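Local coordinates for protein TqaL (Neurospora crassa, PDB 7EEH) that belongs to the 2OG-Fe dioxygenase family of the cupin clan and binds an iron(III) ion, at residues N64-P69 and R75-R80; F211-N216 and T224-Q229. The protein carries 1 engineered substitution. One frame throughout, in Å; residues are numbered along the deposited sequence.

Contact 1 and contact 2 involve two different sheets of one dioxygenase fold. Contact 1 adds a short, weakly bonded strand, 66-68, beside strand 74-84 of the large antiparallel sheet, about 15 Å from the centre of the chain. Contact 2 lies further out, about 22 Å from that centre, and sets the loop running on to strand 231-236 against an end of the small three-stranded sheet. The two centres are 31 Å apart and the nearest atoms about 20 Å, so neither touches the other. Contact 2 is near the metal without touching it: the side chain of His213 lies about 10 Å from the iron(III) ion, which is held by His184, Asp186 and His253.

Contact 1 (N64-P69 and R75-R80); sequences NLYSDP and RSRNGR
Leu65 is the packed centre of this contact. Its CB rests on Ser76 N, its CD1 on Arg75 O at 3.6 Å, and its CD2 reaches 3.8 Å from Arg77 CG, while Asn165 and Arg167 of strand 158-170 also touch this side chain. Beside it, Tyr66 and Ser76 form an antiparallel hydrogen-bonded pair: Tyr66 N to Ser76 O is 3.1 Å, and Ser76 N to Tyr66 O is 3.2 Å. Arg77 reaches across to Asn64, its chain extended from CG to NE. NE gives Asn64 O a nearly straight bond of 2.9 Å (170° at the hydrogen), with that oxygen in the guanidinium plane; NH2 adds a weak one and meets the Tyr66 ring at its edge, the two planes 75° apart. One water bridges Asn64 O and Arg77 NH2, while NH1 goes to Phe117 O and Glu119 O. The other end is looser: Ser67 OG stands 3.5 Å from Arg75 CG, a van der Waals contact on an exposed residue. The positive group of Arg77 is thus probably held in orientation largely by neutral oxygens, those of main-chain carbonyls and a water.

Contact 2 (F211-N216 and T224-Q229); sequences FMHDMN and TEIKPQ
His213, the last residue of strand 209-213, faces Ile226 in the following loop with their CA atoms 8.6 Å apart, and no hydrogen bond joins the two backbones. Side chains therefore carry the meeting, and it is a small one, burying 172 Å² in all. The imidazole points its CE1 corner into the branched part of Ile226: CE1 is 3.8 Å from Ile226 CG2 and 3.9 Å from Ile226 CD1, and the two side chains cross at about a right angle. Ile226 has its CG1 lodged between the backbone N and the carbonyl carbon (chi1 68°), with CG2 anti to the carbonyl carbon, and both branches reach that corner. CD1 lies in the ring plane at the edge, 4.1 Å from His213 ND1. That nitrogen is buried here and has no polar partner in the model, whereas NE2 is hydrogen-bonded to Ser254 OG, which helps to fix the rotation of the ring. The main-chain carbon of Phe211 lies over one face, displaced toward the rim.

Past the strand end the chain makes an Asx turn: Asp214 OD1 accepts from Asn216 N at 2.8 Å through its anti lone pair, and Asn230 ND2 also bonds to that oxygen. Lys227 NZ stays 4.4 Å from Asn216 O, so the polar side of the contact is loose. Ile226 also packs on Leu231 of the neighbouring strand and on Pro228 of the second subunit, placing this contact at the subunit interface. It is loop-to-strand packing in the outer part of a cupin-type (double-stranded beta-helix) dioxygenase, whose iron is held by the His-X-Asp...His set His184, Asp186 and His253.

Contact 1 (N64-P69 and R75-R80)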
ATOM      1  N   ASN B  64      26.071  25.629 -10.146  1.00 20.21           N
ATOM      2  CA  ASN B  64      26.860  25.669 -11.371  1.00 22.53           C
ATOM      3  C   ASN B  64      26.110  26.300 -12.534  1.00 21.88           C
ATOM      4  O   ASN B  64      26.441  26.032 -13.698  1.00 21.55           O
ATOM      5  CB  ASN B  64      27.319  24.259 -11.745  1.00 24.60           C
ATOM      6  CG  ASN B  64      28.341  23.722 -10.788  1.00 25.58           C
ATOM      7  OD1 ASN B  64      29.069  24.491 -10.171  1.00 26.13           O
ATOM      8  ND2 ASN B  64      28.413  22.397 -10.660  1.00 33.52           N
ATOM      9  N   LEU B  65      25.118  27.131 -12.238  1.00 18.92           N
ATOM     10  CA  LEU B  65      24.325  27.801 -13.257  1.00 21.87           C
ATOM     11  C   LEU B  65      25.119  28.959 -13.851  1.00 25.20           C
ATOM     12  O   LEU B  65      26.084  29.446 -13.256  1.00 24.44           O
ATOM     13  CB  LEU B  65      23.008  28.299 -12.667  1.00 20.51           C
ATOM     14  CG  LEU B  65      22.116  27.203 -12.079  1.00 19.83           C
ATOM     15  CD1 LEU B  65      20.914  27.804 -11.345  1.00 20.37           C
ATOM     16  CD2 LEU B  65      21.653  26.246 -13.176  1.00 21.10           C
ATOM     17  N   TYR B  66      24.721  29.371 -15.054  1.00 21.41           N
ATOM     18  CA  TYR B  66      25.451  30.397 -15.797  1.00 23.95           C
ATOM     19  C   TYR B  66      25.140  31.787 -15.255  1.00 29.89           C
ATOM     20  O   TYR B  66      24.005  32.073 -14.870  1.00 31.09           O
ATOM     21  CB  TYR B  66      25.107  30.330 -17.288  1.00 23.96           C
ATOM     22  CG  TYR B  66      26.126  31.013 -18.172  1.00 28.09           C
ATOM     23  CD1 TYR B  66      27.359  30.420 -18.425  1.00 29.25           C
ATOM     24  CD2 TYR B  66      25.875  32.263 -18.732  1.00 30.68           C
ATOM     25  CE1 TYR B  66      28.312  31.044 -19.227  1.00 26.82           C
ATOM     26  CE2 TYR B  66      26.836  32.904 -19.542  1.00 29.11           C
ATOM     27  CZ  TYR B  66      28.041  32.282 -19.786  1.00 28.47           C
ATOM     28  OH  TYR B  66      28.995  32.889 -20.588  1.00 29.44           O
ATOM     29  N   SER B  67      26.164  32.648 -15.223  1.00 28.89           N
ATOM     30  CA  SER B  67      26.073  34.022 -14.729  1.00 35.79           C
ATOM     31  C   SER B  67      26.402  34.997 -15.857  1.00 43.96           C
ATOM     32  O   SER B  67      27.507  34.963 -16.405  1.00 35.43           O
ATOM     33  CB  SER B  67      27.027  34.256 -13.556  1.00 34.98           C
ATOM     34  OG  SER B  67      26.869  33.262 -12.563  1.00 41.46           O
ATOM     35  N   ASP B  68      25.448  35.870 -16.188  1.00 48.23           N
ATOM     36  CA  ASP B  68      25.615  36.925 -17.180  1.00 48.56           C
ATOM     37  C   ASP B  68      25.608  38.275 -16.478  1.00 55.48           C
ATOM     38  O   ASP B  68      24.729  38.518 -15.642  1.00 55.98           O
ATOM     39  CB  ASP B  68      24.478  36.860 -18.216  1.00 54.34           C
ATOM     40  CG  ASP B  68      24.690  37.793 -19.403  1.00 58.48           C
ATOM     41  OD1 ASP B  68      25.353  38.840 -19.262  1.00 62.00           O
ATOM     42  OD2 ASP B  68      24.156  37.483 -20.489  1.00 56.02           O
ATOM     43  N   PRO B  69      26.572  39.162 -16.760  1.00 59.55           N
ATOM     44  CA  PRO B  69      26.497  40.529 -16.204  1.00 58.47           C
ATOM     45  C   PRO B  69      25.259  41.297 -16.646  1.00 59.62           C
ATOM     46  O   PRO B  69      24.764  42.143 -15.891  1.00 61.49           O
ATOM     47  CB  PRO B  69      27.785  41.189 -16.716  1.00 60.97           C
ATOM     48  CG  PRO B  69      28.263  40.309 -17.854  1.00 61.00           C
ATOM     49  CD  PRO B  69      27.829  38.925 -17.490  1.00 58.66           C
ATOM     50  N   ARG B  75      20.602  33.523 -12.225  1.00 27.65           N
ATOM     51  CA  ARG B  75      21.536  32.578 -12.817  1.00 26.25           C
ATOM     52  C   ARG B  75      20.730  31.391 -13.324  1.00 27.47           C
ATOM     53  O   ARG B  75      19.757  30.980 -12.687  1.00 23.37           O
ATOM     54  CB  ARG B  75      22.592  32.131 -11.798  1.00 28.03           C
ATOM     55  CG  ARG B  75      23.564  33.250 -11.384  1.00 36.68           C
ATOM     56  CD  ARG B  75      23.764  33.318  -9.882  1.00 42.22           C
ATOM     57  NE  ARG B  75      24.339  34.595  -9.453  1.00 43.23           N
ATOM     58  CZ  ARG B  75      24.725  34.852  -8.205  1.00 45.02           C
ATOM     59  NH1 ARG B  75      24.597  33.922  -7.260  1.00 43.99           N
ATOM     60  NH2 ARG B  75      25.230  36.040  -7.896  1.00 45.12           N
ATOM     61  N   SER B  76      21.115  30.845 -14.472  1.00 25.26           N
ATOM     62  CA  SER B  76      20.221  29.888 -15.108  1.00 20.27           C
ATOM     63  C   SER B  76      20.977  29.024 -16.103  1.00 22.15           C
ATOM     64  O   SER B  76      22.061  29.382 -16.577  1.00 20.03           O
ATOM     65  CB  SER B  76      19.073  30.612 -15.806  1.00 22.43           C
ATOM     66  OG  SER B  76      19.363  30.798 -17.178  1.00 30.00           O
ATOM     67  N   ARG B  77      20.397  27.850 -16.368  1.00 20.57           N
ATOM     68  CA  ARG B  77      20.695  27.012 -17.525  1.00 20.81           C
ATOM     69  C   ARG B  77      19.371  26.494 -18.066  1.00 20.97           C
ATOM     70  O   ARG B  77      18.404  26.357 -17.318  1.00 21.31           O
ATOM     71  CB  ARG B  77      21.608  25.821 -17.191  1.00 19.38           C
ATOM     72  CG  ARG B  77      23.017  26.228 -16.753  1.00 21.80           C
ATOM     73  CD  ARG B  77      23.993  25.072 -16.637  1.00 20.13           C
ATOM     74  NE  ARG B  77      25.331  25.610 -16.362  1.00 22.04           N
ATOM     75  CZ  ARG B  77      26.184  25.997 -17.313  1.00 25.47           C
ATOM     76  NH1 ARG B  77      25.860  25.879 -18.598  1.00 21.88           N
ATOM     77  NH2 ARG B  77      27.365  26.504 -16.983  1.00 25.94           N
ATOM     78  N   ASN B  78      19.316  26.209 -19.364  1.00 20.44           N
ATOM     79  CA  ASN B  78      18.090  25.647 -19.914  1.00 21.21           C
ATOM     80  C   ASN B  78      18.400  24.597 -20.966  1.00 25.85           C
ATOM     81  O   ASN B  78      19.514  24.507 -21.492  1.00 24.37           O
ATOM     82  CB  ASN B  78      17.182  26.722 -20.507  1.00 20.61           C
ATOM     83  CG  ASN B  78      17.764  27.341 -21.748  1.00 27.35           C
ATOM     84  OD1 ASN B  78      17.488  26.895 -22.857  1.00 27.42           O
ATOM     85  ND2 ASN B  78      18.583  28.367 -21.569  1.00 24.36           N
ATOM     86  N   GLY B  79      17.383  23.795 -21.256  1.00 21.77           N
ATOM     87  CA  GLY B  79      17.475  22.761 -22.267  1.00 23.60           C
ATOM     88  C   GLY B  79      16.097  22.382 -22.750  1.00 29.55           C
ATOM     89  O   GLY B  79      15.114  22.462 -22.003  1.00 24.12           O
ATOM     90  N   ARG B  80      16.022  21.983 -24.020  1.00 27.59           N
ATOM     91  CA  ARG B  80      14.785  21.522 -24.630  1.00 26.28           C
ATOM     92  C   ARG B  80      14.762  20.005 -24.591  1.00 26.36           C
ATOM     93  O   ARG B  80      15.755  19.357 -24.947  1.00 23.88           O
ATOM     94  CB  ARG B  80      14.654  21.996 -26.078  1.00 28.45           C
ATOM     95  CG  ARG B  80      14.474  23.492 -26.264  1.00 31.95           C
ATOM     96  CD  ARG B  80      14.683  23.882 -27.733  1.00 34.62           C
ATOM     97  NE  ARG B  80      13.668  23.306 -28.590  1.00 40.60           N
ATOM     98  CZ  ARG B  80      13.880  22.431 -29.569  1.00 37.17           C
ATOM     99  NH1 ARG B  80      15.098  22.003 -29.882  1.00 29.29           N
ATOM    100  NH2 ARG B  80      12.840  21.990 -30.246  1.00 28.49           N
TER
HETATM  101  O   HOH W   1      29.297  26.072 -14.638  1.00 25.70           O

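Contact 2 (F211-N216 and T224-Q229)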
ATOM      1  N   PHE B 211       0.212  32.385  -6.772  1.00 27.02           N
ATOM      2  CA  PHE B 211      -1.241  32.480  -6.829  1.00 29.00           C
ATOM      3  C   PHE B 211      -1.721  31.954  -8.171  1.00 27.59           C
ATOM      4  O   PHE B 211      -1.086  32.187  -9.198  1.00 25.12           O
ATOM      5  CB  PHE B 211      -1.713  33.928  -6.652  1.00 28.45           C
ATOM      6  CG  PHE B 211      -1.262  34.550  -5.372  1.00 28.38           C
ATOM      7  CD1 PHE B 211      -1.988  34.364  -4.212  1.00 33.05           C
ATOM      8  CD2 PHE B 211      -0.097  35.300  -5.321  1.00 39.23           C
ATOM      9  CE1 PHE B 211      -1.573  34.921  -3.014  1.00 35.53           C
ATOM     10  CE2 PHE B 211       0.332  35.866  -4.123  1.00 39.42           C
ATOM     11  CZ  PHE B 211      -0.413  35.673  -2.968  1.00 36.32           C
HETATM   12  N   MSE B 212      -2.839  31.249  -8.167  1.00 29.19           N
HETATM   13  CA  MSE B 212      -3.461  30.926  -9.433  1.00 28.04           C
HETATM   14  C   MSE B 212      -4.847  31.523  -9.471  1.00 26.40           C
HETATM   15  O   MSE B 212      -5.558  31.540  -8.463  1.00 27.69           O
HETATM   16  CB  MSE B 212      -3.501  29.432  -9.651  1.00 28.20           C
HETATM   17  CG  MSE B 212      -2.106  28.837  -9.842  1.00 34.83           C
HETATM   18 SE   MSE B 212      -2.317  26.948  -9.579  1.00 57.51          SE
HETATM   19  CE  MSE B 212      -3.811  26.739 -10.748  1.00 37.93           C
ATOM     20  N   HIS B 213      -5.212  32.009 -10.651  1.00 26.03           N
ATOM     21  CA  HIS B 213      -6.408  32.805 -10.848  1.00 26.78           C
ATOM     22  C   HIS B 213      -7.228  32.174 -11.959  1.00 30.97           C
ATOM     23  O   HIS B 213      -6.700  31.453 -12.810  1.00 31.77           O
ATOM     24  CB  HIS B 213      -6.059  34.259 -11.206  1.00 29.48           C
ATOM     25  CG  HIS B 213      -4.835  34.785 -10.517  1.00 29.09           C
ATOM     26  ND1 HIS B 213      -4.880  35.404  -9.288  1.00 30.21           N
ATOM     27  CD2 HIS B 213      -3.532  34.786 -10.889  1.00 27.75           C
ATOM     28  CE1 HIS B 213      -3.661  35.769  -8.934  1.00 28.70           C
ATOM     29  NE2 HIS B 213      -2.823  35.399  -9.886  1.00 28.72           N
ATOM     30  N   ASP B 214      -8.532  32.436 -11.942  1.00 33.60           N
ATOM     31  CA  ASP B 214      -9.352  32.037 -13.075  1.00 35.53           C
ATOM     32  C   ASP B 214      -9.086  32.981 -14.247  1.00 33.32           C
ATOM     33  O   ASP B 214      -8.370  33.976 -14.127  1.00 32.03           O
ATOM     34  CB  ASP B 214     -10.841  31.988 -12.689  1.00 40.00           C
ATOM     35  CG  ASP B 214     -11.406  33.347 -12.306  1.00 39.09           C
ATOM     36  OD1 ASP B 214     -11.247  34.312 -13.076  1.00 42.34           O
ATOM     37  OD2 ASP B 214     -12.048  33.448 -11.239  1.00 44.81           O
HETATM   38  N   MSE B 215      -9.624  32.630 -15.402  1.00 32.90           N
HETATM   39  CA  MSE B 215      -9.353  33.365 -16.654  1.00 36.86           C
HETATM   40  C   MSE B 215      -9.922  34.783 -16.654  1.00 36.10           C
HETATM   41  O   MSE B 215      -9.580  35.517 -17.523  1.00 39.09           O
HETATM   42  CB  MSE B 215      -9.787  32.540 -17.861  1.00 36.83           C
HETATM   43  CG  MSE B 215      -9.214  31.158 -17.851  1.00 35.40           C
HETATM   44 SE   MSE B 215      -7.310  31.195 -18.057  1.00 45.00          SE
HETATM   45  CE  MSE B 215      -7.090  31.893 -19.799  1.00 37.23           C
ATOM     46  N   ASN B 216     -10.706  35.146 -15.669  1.00 36.51           N
ATOM     47  CA  ASN B 216     -11.262  36.489 -15.606  1.00 40.56           C
ATOM     48  C   ASN B 216     -10.377  37.462 -14.838  1.00 41.09           C
ATOM     49  O   ASN B 216     -10.691  38.655 -14.785  1.00 41.53           O
ATOM     50  CB  ASN B 216     -12.664  36.454 -14.991  1.00 39.95           C
ATOM     51  CG  ASN B 216     -13.651  35.691 -15.851  1.00 40.56           C
ATOM     52  OD1 ASN B 216     -13.522  35.649 -17.077  1.00 47.08           O
ATOM     53  ND2 ASN B 216     -14.648  35.092 -15.216  1.00 42.57           N
ATOM     54  N   THR B 224      -0.229  42.354  -5.742  1.00 51.02           N
ATOM     55  CA  THR B 224      -0.950  43.021  -4.664  1.00 54.36           C
ATOM     56  C   THR B 224      -2.373  43.389  -5.065  1.00 54.53           C
ATOM     57  O   THR B 224      -3.239  43.508  -4.191  1.00 54.42           O
ATOM     58  CB  THR B 224      -0.196  44.278  -4.221  1.00 54.00           C
ATOM     59  OG1 THR B 224       0.370  44.929  -5.366  1.00 56.92           O
ATOM     60  CG2 THR B 224       0.919  43.915  -3.259  1.00 57.66           C
ATOM     61  N   GLU B 225      -2.640  43.556  -6.360  1.00 53.27           N
ATOM     62  CA  GLU B 225      -3.912  44.075  -6.839  1.00 55.60           C
ATOM     63  C   GLU B 225      -4.878  42.987  -7.300  1.00 53.15           C
ATOM     64  O   GLU B 225      -5.915  43.307  -7.891  1.00 48.72           O
ATOM     65  CB  GLU B 225      -3.683  45.057  -7.990  1.00 53.49           C
ATOM     66  CG  GLU B 225      -2.639  46.131  -7.743  1.00 60.79           C
ATOM     67  CD  GLU B 225      -2.302  46.887  -9.023  1.00 66.67           C
ATOM     68  OE1 GLU B 225      -1.682  46.288  -9.931  1.00 63.69           O
ATOM     69  OE2 GLU B 225      -2.678  48.075  -9.132  1.00 73.53           O
ATOM     70  N   ILE B 226      -4.572  41.722  -7.066  1.00 51.52           N
ATOM     71  CA  ILE B 226      -5.441  40.668  -7.576  1.00 50.01           C
ATOM     72  C   ILE B 226      -6.684  40.560  -6.700  1.00 49.11           C
ATOM     73  O   ILE B 226      -6.641  40.755  -5.481  1.00 47.43           O
ATOM     74  CB  ILE B 226      -4.684  39.328  -7.672  1.00 49.04           C
ATOM     75  CG1 ILE B 226      -4.334  38.800  -6.285  1.00 48.71           C
ATOM     76  CG2 ILE B 226      -3.425  39.493  -8.504  1.00 44.59           C
ATOM     77  CD1 ILE B 226      -5.216  37.651  -5.839  1.00 47.30           C
ATOM     78  N   LYS B 227      -7.803  40.253  -7.335  1.00 46.93           N
ATOM     79  CA  LYS B 227      -9.086  40.204  -6.644  1.00 49.69           C
ATOM     80  C   LYS B 227      -9.269  38.846  -5.976  1.00 46.35           C
ATOM     81  O   LYS B 227      -9.080  37.812  -6.624  1.00 38.88           O
ATOM     82  CB  LYS B 227     -10.222  40.474  -7.625  1.00 45.18           C
ATOM     83  CG  LYS B 227      -9.983  41.701  -8.503  1.00 46.49           C
ATOM     84  CD  LYS B 227     -11.179  42.005  -9.395  1.00 47.23           C
ATOM     85  CE  LYS B 227     -11.150  41.190 -10.681  1.00 49.50           C
ATOM     86  NZ  LYS B 227     -10.479  41.895 -11.814  1.00 49.61           N
ATOM     87  N   PRO B 228      -9.616  38.804  -4.690  1.00 46.72           N
ATOM     88  CA  PRO B 228      -9.861  37.503  -4.048  1.00 43.51           C
ATOM     89  C   PRO B 228     -10.961  36.706  -4.725  1.00 41.92           C
ATOM     90  O   PRO B 228     -10.917  35.470  -4.721  1.00 39.21           O
ATOM     91  CB  PRO B 228     -10.232  37.891  -2.607  1.00 44.68           C
ATOM     92  CG  PRO B 228      -9.615  39.239  -2.410  1.00 46.08           C
ATOM     93  CD  PRO B 228      -9.748  39.924  -3.742  1.00 49.78           C
ATOM     94  N   GLN B 229     -11.934  37.384  -5.337  1.00 40.74           N
ATOM     95  CA  GLN B 229     -13.029  36.701  -6.014  1.00 41.03           C
ATOM     96  C   GLN B 229     -12.548  35.842  -7.176  1.00 40.30           C
ATOM     97  O   GLN B 229     -13.271  34.936  -7.608  1.00 36.39           O
ATOM     98  CB  GLN B 229     -14.049  37.724  -6.532  1.00 45.88           C
ATOM     99  CG  GLN B 229     -14.649  38.636  -5.463  1.00 53.69           C
ATOM    100  CD  GLN B 229     -13.804  39.882  -5.193  1.00 54.25           C
ATOM    101  OE1 GLN B 229     -12.572  39.847  -5.273  1.00 49.72           O
ATOM    102  NE2 GLN B 229     -14.471  40.988  -4.876  1.00 59.22           N
TER